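Probable glucarate dehydratase (Mycobacterium smegmatis str. MC2 155, PDB 3VDG) probably catalyses the metal-dependent dehydration of D-glucarate to 5-dehydro-4-deoxy-D-glucarate, as expected of a glucarate dehydratase of the enolase superfamily. Local coordinates at residues 102-107 / 128-133; 199-204 / 230-235; 60-65 / 408-413; 96-101 / 149-154. All blocks are in the same frame, centred on the assembly; numbering follows the deposited sequence. Where two conformers were deposited one is given.

Contact 1. Residues 102-107 / 128-133; sequences VIRALI and SASVVD
R104 meets D133 side-on, presenting two nitrogens to a single carboxylate oxygen. Its NE donates to D133 OD1 over 2.8 Å in a fairly straight bond (157° at the hydrogen), and its NH2 donates to the same D133 OD1 over 3.1 Å along a more bent path. Both bonds run in the guanidinium plane, but they reach the oxygen from one face of the carboxylate, because the two flat groups are turned 59° apart. Both end on one oxygen, unlike the bidentate pairing in which each nitrogen has an oxygen of its own. The reach is set by an extended arginine chain: CG lies anti to the backbone N (chi1 -173°) and the carbons run straight on to NE, bringing the charged end to the first turn of helix 131-151.

V132 packs on the same group from another direction. Its CG1 stands over the middle of one guanidinium face, 3.6 Å from R104 CZ, and the two side chains cross at about a right angle. A methyl on the face and a carboxylate at the edge together limit how far the guanidinium can turn. S130, the N-cap residue, accepts from the backbone N of D133 through its OG at 2.9 Å, a nearly straight capping bond that helps to position the acid; the same OG is also hydrogen-bonded to D114.

D133 OD1 has a further salt-bridge partner in R325, so two arginines gather round one carboxylate. R325 belongs to helix 323-336 of the barrel, while F136 of helix 131-151 packs on R104 and S108 and L111 of helix 100-111 touch V132.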
loop_
_atom_site.group_PDB
_atom_site.type_symbol
_atom_site.label_atom_id
_atom_site.label_comp_id
_atom_site.label_asym_id
_atom_site.label_seq_id
_atom_site.Cartn_x
_atom_site.Cartn_y
_atom_site.Cartn_z
ATOM N N VAL A 102 5.402 -6.183 -12.603
ATOM C CA VAL A 102 6.037 -7.180 -13.451
ATOM C C VAL A 102 7.563 -7.067 -13.342
ATOM O O VAL A 102 8.265 -8.074 -13.307
ATOM C CB VAL A 102 5.603 -6.992 -14.936
ATOM C CG1 VAL A 102 6.577 -7.667 -15.878
ATOM C CG2 VAL A 102 4.181 -7.517 -15.157
ATOM N N ILE A 103 8.070 -5.836 -13.297
ATOM C CA ILE A 103 9.507 -5.607 -13.263
ATOM C C ILE A 103 10.108 -6.206 -11.990
ATOM O O ILE A 103 11.167 -6.837 -12.029
ATOM C CB ILE A 103 9.854 -4.111 -13.455
ATOM C CG1 ILE A 103 9.695 -3.719 -14.940
ATOM C CG2 ILE A 103 11.281 -3.790 -13.016
ATOM C CD1 ILE A 103 9.637 -2.217 -15.132
ATOM N N ARG A 104 9.420 -6.060 -10.857
ATOM C CA ARG A 104 9.963 -6.661 -9.639
ATOM C C ARG A 104 10.031 -8.175 -9.779
ATOM O O ARG A 104 11.019 -8.812 -9.357
ATOM C CB ARG A 104 9.156 -6.296 -8.381
ATOM C CG ARG A 104 9.822 -6.787 -7.090
ATOM C CD ARG A 104 8.935 -6.562 -5.867
ATOM N NE ARG A 104 9.648 -6.915 -4.633
ATOM C CZ ARG A 104 9.796 -8.159 -4.180
ATOM N NH1 ARG A 104 9.269 -9.177 -4.853
ATOM N NH2 ARG A 104 10.479 -8.386 -3.054
ATOM N N ALA A 105 8.981 -8.767 -10.345
ATOM C CA ALA A 105 8.941 -10.222 -10.452
ATOM C C ALA A 105 10.056 -10.730 -11.387
ATOM O O ALA A 105 10.672 -11.761 -11.118
ATOM C CB ALA A 105 7.567 -10.697 -10.926
ATOM N N LEU A 106 10.303 -10.020 -12.490
ATOM C CA LEU A 106 11.407 -10.386 -13.395
ATOM C C LEU A 106 12.756 -10.321 -12.691
ATOM O O LEU A 106 13.655 -11.139 -12.938
ATOM C CB LEU A 106 11.430 -9.473 -14.623
ATOM C CG LEU A 106 10.250 -9.623 -15.594
ATOM C CD1 LEU A 106 10.260 -8.530 -16.660
ATOM C CD2 LEU A 106 10.310 -10.986 -16.253
ATOM N N ILE A 107 12.912 -9.330 -11.823
ATOM C CA ILE A 107 14.159 -9.157 -11.083
ATOM C C ILE A 107 14.322 -10.290 -10.078
ATOM O O ILE A 107 15.412 -10.833 -9.930
ATOM C CB ILE A 107 14.242 -7.778 -10.410
ATOM C CG1 ILE A 107 14.471 -6.706 -11.479
ATOM C CG2 ILE A 107 15.398 -7.728 -9.402
ATOM C CD1 ILE A 107 14.455 -5.288 -10.936
ATOM N N SER A 128 19.425 -8.068 7.361
ATOM C CA SER A 128 18.222 -8.853 7.102
ATOM C C SER A 128 17.285 -8.270 6.034
ATOM O O SER A 128 16.146 -8.708 5.906
ATOM C CB SER A 128 17.460 -9.130 8.408
ATOM O OG SER A 128 17.130 -7.937 9.102
ATOM N N ALA A 129 17.759 -7.294 5.255
ATOM C CA ALA A 129 16.890 -6.697 4.220
ATOM C C ALA A 129 16.777 -7.594 2.984
ATOM O O ALA A 129 17.689 -8.362 2.683
ATOM C CB ALA A 129 17.358 -5.297 3.837
ATOM N N SER A 130 15.648 -7.511 2.291
ATOM C CA SER A 130 15.405 -8.299 1.078
ATOM C C SER A 130 16.407 -7.937 -0.011
ATOM O O SER A 130 16.653 -6.749 -0.280
ATOM C CB SER A 130 13.979 -8.053 0.570
ATOM O OG SER A 130 13.844 -8.335 -0.820
ATOM N N VAL A 131 17.017 -8.949 -0.622
ATOM C CA VAL A 131 17.935 -8.689 -1.725
ATOM C C VAL A 131 17.174 -8.197 -2.958
ATOM O O VAL A 131 17.626 -7.282 -3.642
ATOM C CB VAL A 131 18.764 -9.928 -2.104
ATOM C CG1 VAL A 131 19.565 -9.645 -3.373
ATOM C CG2 VAL A 131 19.709 -10.286 -0.964
ATOM N N VAL A 132 16.020 -8.793 -3.235
ATOM C CA VAL A 132 15.232 -8.394 -4.391
ATOM C C VAL A 132 14.831 -6.921 -4.246
ATOM O O VAL A 132 14.960 -6.119 -5.176
ATOM C CB VAL A 132 13.996 -9.283 -4.563
ATOM C CG1 VAL A 132 13.031 -8.683 -5.579
ATOM C CG2 VAL A 132 14.428 -10.680 -5.007
ATOM N N ASP A 133 14.370 -6.551 -3.063
ATOM C CA ASP A 133 13.960 -5.149 -2.857
ATOM C C ASP A 133 15.090 -4.130 -3.014
ATOM O O ASP A 133 14.871 -3.065 -3.579
ATOM C CB ASP A 133 13.169 -4.981 -1.556
ATOM C CG ASP A 133 11.718 -5.498 -1.685
ATOM O OD1 ASP A 133 11.116 -5.395 -2.785
ATOM O OD2 ASP A 133 11.163 -6.007 -0.687
#

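Contact 2. Residues 199-204 / 230-235; sequences AQARRM and EALRAA
A201 and L232 make the apolar part of this contact, methyl against methyl: A201 CB lies 3.7 Å from L232 CD2. The alanine points straight across, whereas the leucine sets out along the side of its helix and brings its CD2 branch back to the interface; its CG is anti to the carbonyl carbon (chi1 -72°). The CA atoms of A201 and L232 are 8.0 Å apart, and the leucine branch fills the space between the helices. L173 of strand 166-174 touches both residues from the barrel side.

These are successive outer helices of the barrel characteristic of the enolase superfamily, a modified TIM barrel. Helix 194-208 leads from strand 166-174 into the adjacent parallel strand 213-216, a beta-alpha-beta crossover, and helix 222-235, its neighbour in the outer layer, leads from strand 213-216 to strand 241-244.

A mixed contact lies nearer the solvent. R202 extends its chain from CG to NE and sets NH2 obliquely against A235 CB, 3.6 Å away, a van der Waals contact only.

Water supplies the polar link. R202 NH1 donates to a water molecule 2.9 Å away that sits at the guanidinium edge, in its plane, and this water donates to A235 O over 2.7 Å, at the last residue of helix 222-235.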
loop_
_atom_site.group_PDB
_atom_site.type_symbol
_atom_site.label_atom_id
_atom_site.label_comp_id
_atom_site.label_asym_id
_atom_site.label_seq_id
_atom_site.Cartn_x
_atom_site.Cartn_y
_atom_site.Cartn_z
ATOM N N ALA A 199 28.846 21.774 19.643
ATOM C CA ALA A 199 29.443 22.682 18.666
ATOM C C ALA A 199 29.101 22.254 17.242
ATOM O O ALA A 199 28.865 23.074 16.363
ATOM C CB ALA A 199 30.956 22.738 18.840
ATOM N N GLN A 200 29.103 20.950 17.015
ATOM C CA GLN A 200 28.799 20.410 15.708
ATOM C C GLN A 200 27.344 20.731 15.361
ATOM O O GLN A 200 27.053 21.152 14.247
ATOM C CB GLN A 200 29.040 18.910 15.721
ATOM C CG GLN A 200 28.770 18.219 14.401
ATOM C CD GLN A 200 28.939 16.708 14.525
ATOM O OE1 GLN A 200 27.969 15.974 14.469
ATOM N NE2 GLN A 200 30.177 16.249 14.716
ATOM N N ALA A 201 26.445 20.553 16.326
ATOM C CA ALA A 201 25.027 20.891 16.151
ATOM C C ALA A 201 24.831 22.364 15.775
ATOM O O ALA A 201 24.040 22.692 14.893
ATOM C CB ALA A 201 24.242 20.571 17.414
ATOM N N ARG A 202 25.538 23.259 16.454
ATOM C CA ARG A 202 25.395 24.686 16.155
ATOM C C ARG A 202 25.801 24.995 14.721
ATOM O O ARG A 202 25.107 25.733 14.009
ATOM C CB ARG A 202 26.236 25.528 17.112
ATOM C CG ARG A 202 25.700 25.608 18.519
ATOM C CD ARG A 202 26.546 26.578 19.329
ATOM N NE ARG A 202 26.401 26.377 20.766
ATOM C CZ ARG A 202 25.310 26.700 21.449
ATOM N NH1 ARG A 202 24.268 27.227 20.820
ATOM N NH2 ARG A 202 25.257 26.492 22.755
ATOM N N ARG A 203 26.928 24.433 14.294
ATOM C CA ARG A 203 27.426 24.673 12.955
ATOM C C ARG A 203 26.423 24.146 11.930
ATOM O O ARG A 203 26.101 24.818 10.961
ATOM C CB ARG A 203 28.787 24.002 12.768
ATOM C CG ARG A 203 29.506 24.363 11.475
ATOM C CD ARG A 203 30.932 23.815 11.466
ATOM N NE ARG A 203 31.733 24.341 10.357
ATOM C CZ ARG A 203 31.876 23.743 9.172
ATOM N NH1 ARG A 203 31.276 22.590 8.916
ATOM N NH2 ARG A 203 32.626 24.297 8.232
ATOM N N MET A 204 25.920 22.937 12.157
ATOM C CA MET A 204 25.010 22.298 11.198
ATOM C C MET A 204 23.653 23.009 11.146
ATOM O O MET A 204 23.096 23.263 10.072
ATOM C CB MET A 204 24.823 20.827 11.568
ATOM C CG MET A 204 24.306 19.963 10.436
ATOM S SD MET A 204 23.992 18.263 11.001
ATOM C CE MET A 204 25.654 17.622 11.062
ATOM N N GLU A 230 21.842 15.501 26.968
ATOM C CA GLU A 230 21.390 16.564 27.872
ATOM C C GLU A 230 21.985 17.926 27.524
ATOM O O GLU A 230 21.315 18.947 27.671
ATOM C CB GLU A 230 21.685 16.221 29.334
ATOM C CG GLU A 230 21.520 14.753 29.645
ATOM C CD GLU A 230 20.558 14.502 30.781
ATOM O OE1 GLU A 230 19.520 15.198 30.839
ATOM O OE2 GLU A 230 20.830 13.592 31.594
ATOM N N ALA A 231 23.227 17.949 27.052
ATOM C CA ALA A 231 23.830 19.200 26.607
ATOM C C ALA A 231 23.110 19.741 25.384
ATOM O O ALA A 231 22.924 20.959 25.240
ATOM C CB ALA A 231 25.313 19.021 26.310
ATOM N N LEU A 232 22.721 18.844 24.483
ATOM C CA LEU A 232 21.954 19.262 23.316
ATOM C C LEU A 232 20.636 19.861 23.770
ATOM O O LEU A 232 20.215 20.893 23.250
ATOM C CB LEU A 232 21.707 18.090 22.351
ATOM C CG LEU A 232 22.967 17.666 21.597
ATOM C CD1 LEU A 232 22.795 16.284 20.976
ATOM C CD2 LEU A 232 23.329 18.698 20.530
ATOM N N ARG A 233 19.975 19.208 24.726
ATOM C CA ARG A 233 18.693 19.701 25.216
ATOM C C ARG A 233 18.883 21.108 25.801
ATOM O O ARG A 233 18.052 22.005 25.594
ATOM C CB ARG A 233 18.105 18.749 26.268
ATOM C CG ARG A 233 16.861 19.236 27.014
ATOM C CD ARG A 233 15.756 19.795 26.118
ATOM N NE ARG A 233 14.972 18.762 25.422
ATOM C CZ ARG A 233 14.844 18.681 24.099
ATOM N NH1 ARG A 233 15.439 19.572 23.314
ATOM N NH2 ARG A 233 14.119 17.706 23.554
ATOM N N ALA A 234 19.984 21.299 26.521
ATOM C CA ALA A 234 20.276 22.605 27.136
ATOM C C ALA A 234 20.501 23.669 26.074
ATOM O O ALA A 234 20.025 24.794 26.198
ATOM C CB ALA A 234 21.484 22.517 28.069
ATOM N N ALA A 235 21.233 23.325 25.023
ATOM C CA ALA A 235 21.527 24.311 23.973
ATOM C C ALA A 235 20.355 24.579 23.011
ATOM O O ALA A 235 20.269 25.665 22.434
ATOM C CB ALA A 235 22.765 23.903 23.195
HETATM O O HOH W 1 22.156 27.524 22.805
#

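Contact 3. Residues 60-65 / 408-413; sequences VIQLDT and DALAAL
The one flat group that takes part in the contact is the carboxamide of Q62, and L410 approaches it from above the plane, close to the oxygen end. L410 CD2 comes within 3.8 Å of Q62 OE1, a van der Waals approach of a methyl to a carbonyl oxygen. The two side chains slide past each other in opposite directions, the glutamine extended beyond CG and the leucine reaching across to the strand. The amide's rotation has a polar control at its other end: Q62 NE2 is hydrogen-bonded to E407, the residue just ahead of 408-413, so helix 407-420 holds the group by one atom and packs on it with another.

The second branch of L410 serves V60. L410 CD1 lies 4.0 Å from V60 CG2 and 4.1 Å from V60 CB, an apolar contact in which the side chains meet at a slant. One leucine therefore bridges two residues, two apart in sequence, whose side chains lie on the same face of the strand. It can do so because its CG is anti to the backbone N (chi1 179°), which carries the fork away from the helix, one methyl against each partner. T36 and V38 of strand 30-41 also touch L410.

V60 and Q62 belong to the central strand of the three-stranded antiparallel sheet, which L410 faces from helix 407-420, near the C terminus. An N-terminal antiparallel sheet with a helix from the C-terminal part of the chain packed on it is characteristic of the capping domain of the enolase superfamily.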
loop_
_atom_site.group_PDB
_atom_site.type_symbol
_atom_site.label_atom_id
_atom_site.label_comp_id
_atom_site.label_asym_id
_atom_site.label_seq_id
_atom_site.Cartn_x
_atom_site.Cartn_y
_atom_site.Cartn_z
ATOM N N VAL A 60 24.751 5.120 -9.611
ATOM C CA VAL A 60 23.722 5.903 -10.302
ATOM C C VAL A 60 23.145 5.062 -11.419
ATOM O O VAL A 60 23.895 4.486 -12.241
ATOM C CB VAL A 60 24.321 7.189 -10.879
ATOM C CG1 VAL A 60 23.326 7.873 -11.825
ATOM C CG2 VAL A 60 24.738 8.125 -9.739
ATOM N N ILE A 61 21.818 4.951 -11.438
ATOM C CA ILE A 61 21.103 4.261 -12.505
ATOM C C ILE A 61 20.518 5.288 -13.451
ATOM O O ILE A 61 19.814 6.201 -13.028
ATOM C CB ILE A 61 19.949 3.355 -11.991
ATOM C CG1 ILE A 61 20.484 2.023 -11.458
ATOM C CG2 ILE A 61 18.985 3.000 -13.122
ATOM C CD1 ILE A 61 21.258 2.146 -10.171
ATOM N N GLN A 62 20.838 5.143 -14.733
ATOM C CA GLN A 62 20.179 5.928 -15.779
ATOM C C GLN A 62 19.393 4.909 -16.582
ATOM O O GLN A 62 19.970 4.004 -17.203
ATOM C CB GLN A 62 21.205 6.657 -16.651
ATOM C CG GLN A 62 21.703 7.967 -16.048
ATOM C CD GLN A 62 22.928 8.511 -16.772
ATOM O OE1 GLN A 62 23.969 7.858 -16.819
ATOM N NE2 GLN A 62 22.806 9.707 -17.335
ATOM N N LEU A 63 18.069 5.002 -16.514
ATOM C CA LEU A 63 17.224 3.975 -17.109
ATOM C C LEU A 63 16.694 4.564 -18.414
ATOM O O LEU A 63 15.953 5.544 -18.395
ATOM C CB LEU A 63 16.068 3.624 -16.158
ATOM C CG LEU A 63 15.103 2.567 -16.695
ATOM C CD1 LEU A 63 15.806 1.223 -16.728
ATOM C CD2 LEU A 63 13.825 2.465 -15.864
ATOM N N ASP A 64 17.092 3.968 -19.537
ATOM C CA ASP A 64 16.787 4.495 -20.870
ATOM C C ASP A 64 15.562 3.823 -21.492
ATOM O O ASP A 64 15.338 2.627 -21.292
ATOM C CB ASP A 64 18.010 4.292 -21.767
ATOM C CG ASP A 64 19.236 5.042 -21.240
ATOM O OD1 ASP A 64 19.085 6.218 -20.846
ATOM O OD2 ASP A 64 20.340 4.462 -21.211
ATOM N N THR A 65 14.779 4.589 -22.251
ATOM C CA THR A 65 13.527 4.081 -22.839
ATOM C C THR A 65 13.474 4.351 -24.348
ATOM O O THR A 65 14.234 5.168 -24.868
ATOM C CB THR A 65 12.288 4.765 -22.225
ATOM O OG1 THR A 65 12.298 6.156 -22.578
ATOM C CG2 THR A 65 12.263 4.614 -20.699
ATOM N N ASP A 408 29.139 16.101 -16.333
ATOM C CA ASP A 408 30.521 16.384 -15.949
ATOM C C ASP A 408 30.758 16.007 -14.497
ATOM O O ASP A 408 31.819 15.483 -14.151
ATOM C CB ASP A 408 30.864 17.861 -16.150
ATOM C CG ASP A 408 31.020 18.227 -17.620
ATOM O OD1 ASP A 408 31.277 17.335 -18.461
ATOM O OD2 ASP A 408 30.875 19.416 -17.933
ATOM N N ALA A 409 29.773 16.276 -13.647
ATOM C CA ALA A 409 29.882 15.903 -12.236
ATOM C C ALA A 409 29.859 14.386 -12.044
ATOM O O ALA A 409 30.637 13.844 -11.253
ATOM C CB ALA A 409 28.788 16.567 -11.426
ATOM N N LEU A 410 28.950 13.712 -12.747
ATOM C CA LEU A 410 28.895 12.252 -12.760
ATOM C C LEU A 410 30.215 11.634 -13.176
ATOM O O LEU A 410 30.675 10.679 -12.542
ATOM C CB LEU A 410 27.771 11.726 -13.683
ATOM C CG LEU A 410 27.628 10.208 -13.802
ATOM C CD1 LEU A 410 27.304 9.605 -12.431
ATOM C CD2 LEU A 410 26.561 9.801 -14.820
ATOM N N ALA A 411 30.824 12.160 -14.243
ATOM C CA ALA A 411 32.089 11.597 -14.735
ATOM C C ALA A 411 33.214 11.815 -13.720
ATOM O O ALA A 411 34.065 10.937 -13.517
ATOM C CB ALA A 411 32.463 12.198 -16.089
ATOM N N ALA A 412 33.200 12.980 -13.076
ATOM C CA ALA A 412 34.208 13.294 -12.065
ATOM C C ALA A 412 34.101 12.368 -10.864
ATOM O O ALA A 412 35.113 11.869 -10.367
ATOM C CB ALA A 412 34.095 14.743 -11.623
ATOM N N LEU A 413 32.880 12.125 -10.383
ATOM C CA LEU A 413 32.729 11.218 -9.233
ATOM C C LEU A 413 32.942 9.762 -9.615
ATOM O O LEU A 413 33.283 8.939 -8.768
ATOM C CB LEU A 413 31.382 11.407 -8.518
ATOM C CG LEU A 413 31.120 12.798 -7.938
ATOM C CD1 LEU A 413 29.793 12.769 -7.186
ATOM C CD2 LEU A 413 32.238 13.271 -7.022
#

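Contact 4. Residues 96-101 / 149-154; sequences SVFSTN and QVTGRP
F98 turns the edge of its ring toward V150 and T151, and the contact between the segments is apolar. V150 CG1 lies 3.9 Å from F98 CZ and 4.0 Å from F98 CE2, while T151 CG2 is 4.1 Å from F98 CZ; both methyls sit near the plane of the ring. V150 puts CG1 between its backbone N and carbonyl carbon (chi1 82°), directing that branch at the phenyl rim. T151 and F98 approach each other from opposite directions, T151 CG2 inward and its OG1 bonded back to the carbonyl of Q147 in its own helix.

Hydrogen bonds shape each segment from within. S96 to S99 form a type I beta turn, closed by S99 N to S96 O at 3.0 Å. In one of two conformers of S96, its OG also accepts from F98 N at 3.1 Å, which would make an ST turn at the base of the phenylalanine. On the other side of the contact, helix 131-151 ends at T151, and G152, with positive phi, is the first residue to leave the helical conformation.

Cation-pi interactions reach the other chain: F98 pairs with R153 of the second subunit, and R153 with F98 of that subunit. The chemistry thus divides the ring's work, its rim packing against methyls of its own chain while its pi system serves the dimer interface.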
loop_
_atom_site.group_PDB
_atom_site.type_symbol
_atom_site.label_atom_id
_atom_site.label_comp_id
_atom_site.label_asym_id
_atom_site.label_seq_id
_atom_site.Cartn_x
_atom_site.Cartn_y
_atom_site.Cartn_z
ATOM N N SER A 96 7.449 -2.097 -20.021
ATOM C CA SER A 96 6.876 -0.766 -19.830
ATOM C C SER A 96 7.315 -0.180 -18.496
ATOM O O SER A 96 7.316 -0.896 -17.505
ATOM C CB SER A 96 5.355 -0.859 -19.807
ATOM O OG SER A 96 4.788 0.388 -19.438
ATOM N N VAL A 97 7.616 1.114 -18.450
ATOM C CA VAL A 97 8.023 1.741 -17.188
ATOM C C VAL A 97 6.839 1.869 -16.245
ATOM O O VAL A 97 7.030 2.210 -15.091
ATOM C CB VAL A 97 8.652 3.149 -17.386
ATOM C CG1 VAL A 97 9.966 3.055 -18.164
ATOM C CG2 VAL A 97 7.684 4.100 -18.084
ATOM N N PHE A 98 5.620 1.624 -16.736
ATOM C CA PHE A 98 4.444 1.616 -15.863
ATOM C C PHE A 98 4.192 0.230 -15.259
ATOM O O PHE A 98 3.371 0.075 -14.348
ATOM C CB PHE A 98 3.197 2.091 -16.627
ATOM C CG PHE A 98 3.212 3.564 -16.936
ATOM C CD1 PHE A 98 2.667 4.480 -16.040
ATOM C CD2 PHE A 98 3.779 4.037 -18.116
ATOM C CE1 PHE A 98 2.681 5.835 -16.304
ATOM C CE2 PHE A 98 3.803 5.398 -18.384
ATOM C CZ PHE A 98 3.255 6.299 -17.483
ATOM N N SER A 99 4.904 -0.775 -15.754
ATOM C CA SER A 99 4.693 -2.150 -15.268
ATOM C C SER A 99 5.680 -2.526 -14.153
ATOM O O SER A 99 6.412 -3.505 -14.262
ATOM C CB SER A 99 4.789 -3.161 -16.413
ATOM O OG SER A 99 3.761 -2.968 -17.376
ATOM N N THR A 100 5.667 -1.769 -13.064
ATOM C CA THR A 100 6.619 -1.989 -11.990
ATOM C C THR A 100 6.375 -3.300 -11.223
ATOM O O THR A 100 7.326 -3.893 -10.725
ATOM C CB THR A 100 6.697 -0.770 -11.039
ATOM O OG1 THR A 100 5.376 -0.433 -10.606
ATOM C CG2 THR A 100 7.319 0.448 -11.792
ATOM N N ASN A 101 5.126 -3.767 -11.152
ATOM C CA ASN A 101 4.849 -5.073 -10.519
ATOM C C ASN A 101 5.565 -6.189 -11.281
ATOM O O ASN A 101 6.238 -7.040 -10.693
ATOM C CB ASN A 101 3.352 -5.391 -10.496
ATOM C CG ASN A 101 2.577 -4.532 -9.502
ATOM O OD1 ASN A 101 3.129 -4.082 -8.500
ATOM N ND2 ASN A 101 1.299 -4.285 -9.794
ATOM N N GLN A 149 7.899 12.115 -16.062
ATOM C CA GLN A 149 8.316 12.920 -17.199
ATOM C C GLN A 149 7.336 12.786 -18.357
ATOM O O GLN A 149 6.970 13.761 -19.001
ATOM C CB GLN A 149 9.709 12.520 -17.680
ATOM C CG GLN A 149 10.822 12.890 -16.705
ATOM C CD GLN A 149 12.136 12.344 -17.191
ATOM O OE1 GLN A 149 12.501 12.565 -18.350
ATOM N NE2 GLN A 149 12.838 11.583 -16.337
ATOM N N VAL A 150 6.913 11.570 -18.636
ATOM C CA VAL A 150 6.043 11.371 -19.788
ATOM C C VAL A 150 4.611 11.885 -19.551
ATOM O O VAL A 150 3.943 12.309 -20.489
ATOM C CB VAL A 150 6.087 9.899 -20.276
ATOM C CG1 VAL A 150 5.169 9.041 -19.434
ATOM C CG2 VAL A 150 5.712 9.816 -21.758
ATOM N N THR A 151 4.159 11.896 -18.298
ATOM C CA THR A 151 2.827 12.409 -17.967
ATOM C C THR A 151 2.826 13.893 -17.577
ATOM O O THR A 151 1.770 14.488 -17.382
ATOM C CB THR A 151 2.193 11.643 -16.789
ATOM O OG1 THR A 151 3.042 11.735 -15.641
ATOM C CG2 THR A 151 1.983 10.187 -17.150
ATOM N N GLY A 152 4.005 14.483 -17.424
ATOM C CA GLY A 152 4.080 15.855 -16.953
ATOM C C GLY A 152 3.762 16.015 -15.475
ATOM O O GLY A 152 3.423 17.111 -15.047
ATOM N N ARG A 153 3.868 14.941 -14.688
ATOM C CA ARG A 153 3.513 15.008 -13.242
ATOM C C ARG A 153 4.748 14.788 -12.352
ATOM O O ARG A 153 5.632 14.013 -12.705
ATOM C CB ARG A 153 2.456 13.952 -12.847
ATOM C CG ARG A 153 1.223 13.824 -13.762
ATOM C CD ARG A 153 0.545 15.166 -14.018
ATOM N NE ARG A 153 0.162 15.825 -12.774
ATOM C CZ ARG A 153 -0.412 17.019 -12.726
ATOM N NH1 ARG A 153 -0.649 17.674 -13.866
ATOM N NH2 ARG A 153 -0.742 17.556 -11.552
ATOM N N PRO A 154 4.815 15.480 -11.201
ATOM C CA PRO A 154 5.885 15.178 -10.267
ATOM C C PRO A 154 5.650 13.776 -9.685
ATOM O O PRO A 154 4.524 13.289 -9.643
ATOM C CB PRO A 154 5.724 16.241 -9.171
ATOM C CG PRO A 154 4.285 16.660 -9.252
ATOM C CD PRO A 154 3.927 16.552 -10.710
#

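In the fold
Read from the N terminus, the chain opens contact 3 at strand 55-65, then contact 4 at 96-101 and, directly after it, contact 1 at 102-107. Contact 1 closes first, at 128-133, and lies inside the loop that contact 4 closes at 149-154; the two share helices 100-111 and 131-151 and touch through I103 and S96. Contact 2 then opens and closes in series within the barrel, its centre about 41 Å from that of contact 1. Contact 3 closes last, at 408-413, enclosing all the others without any crossing. It brings helix 407-420 back to the N-terminal sheet, which meets contact 4 where T65 packs on V97.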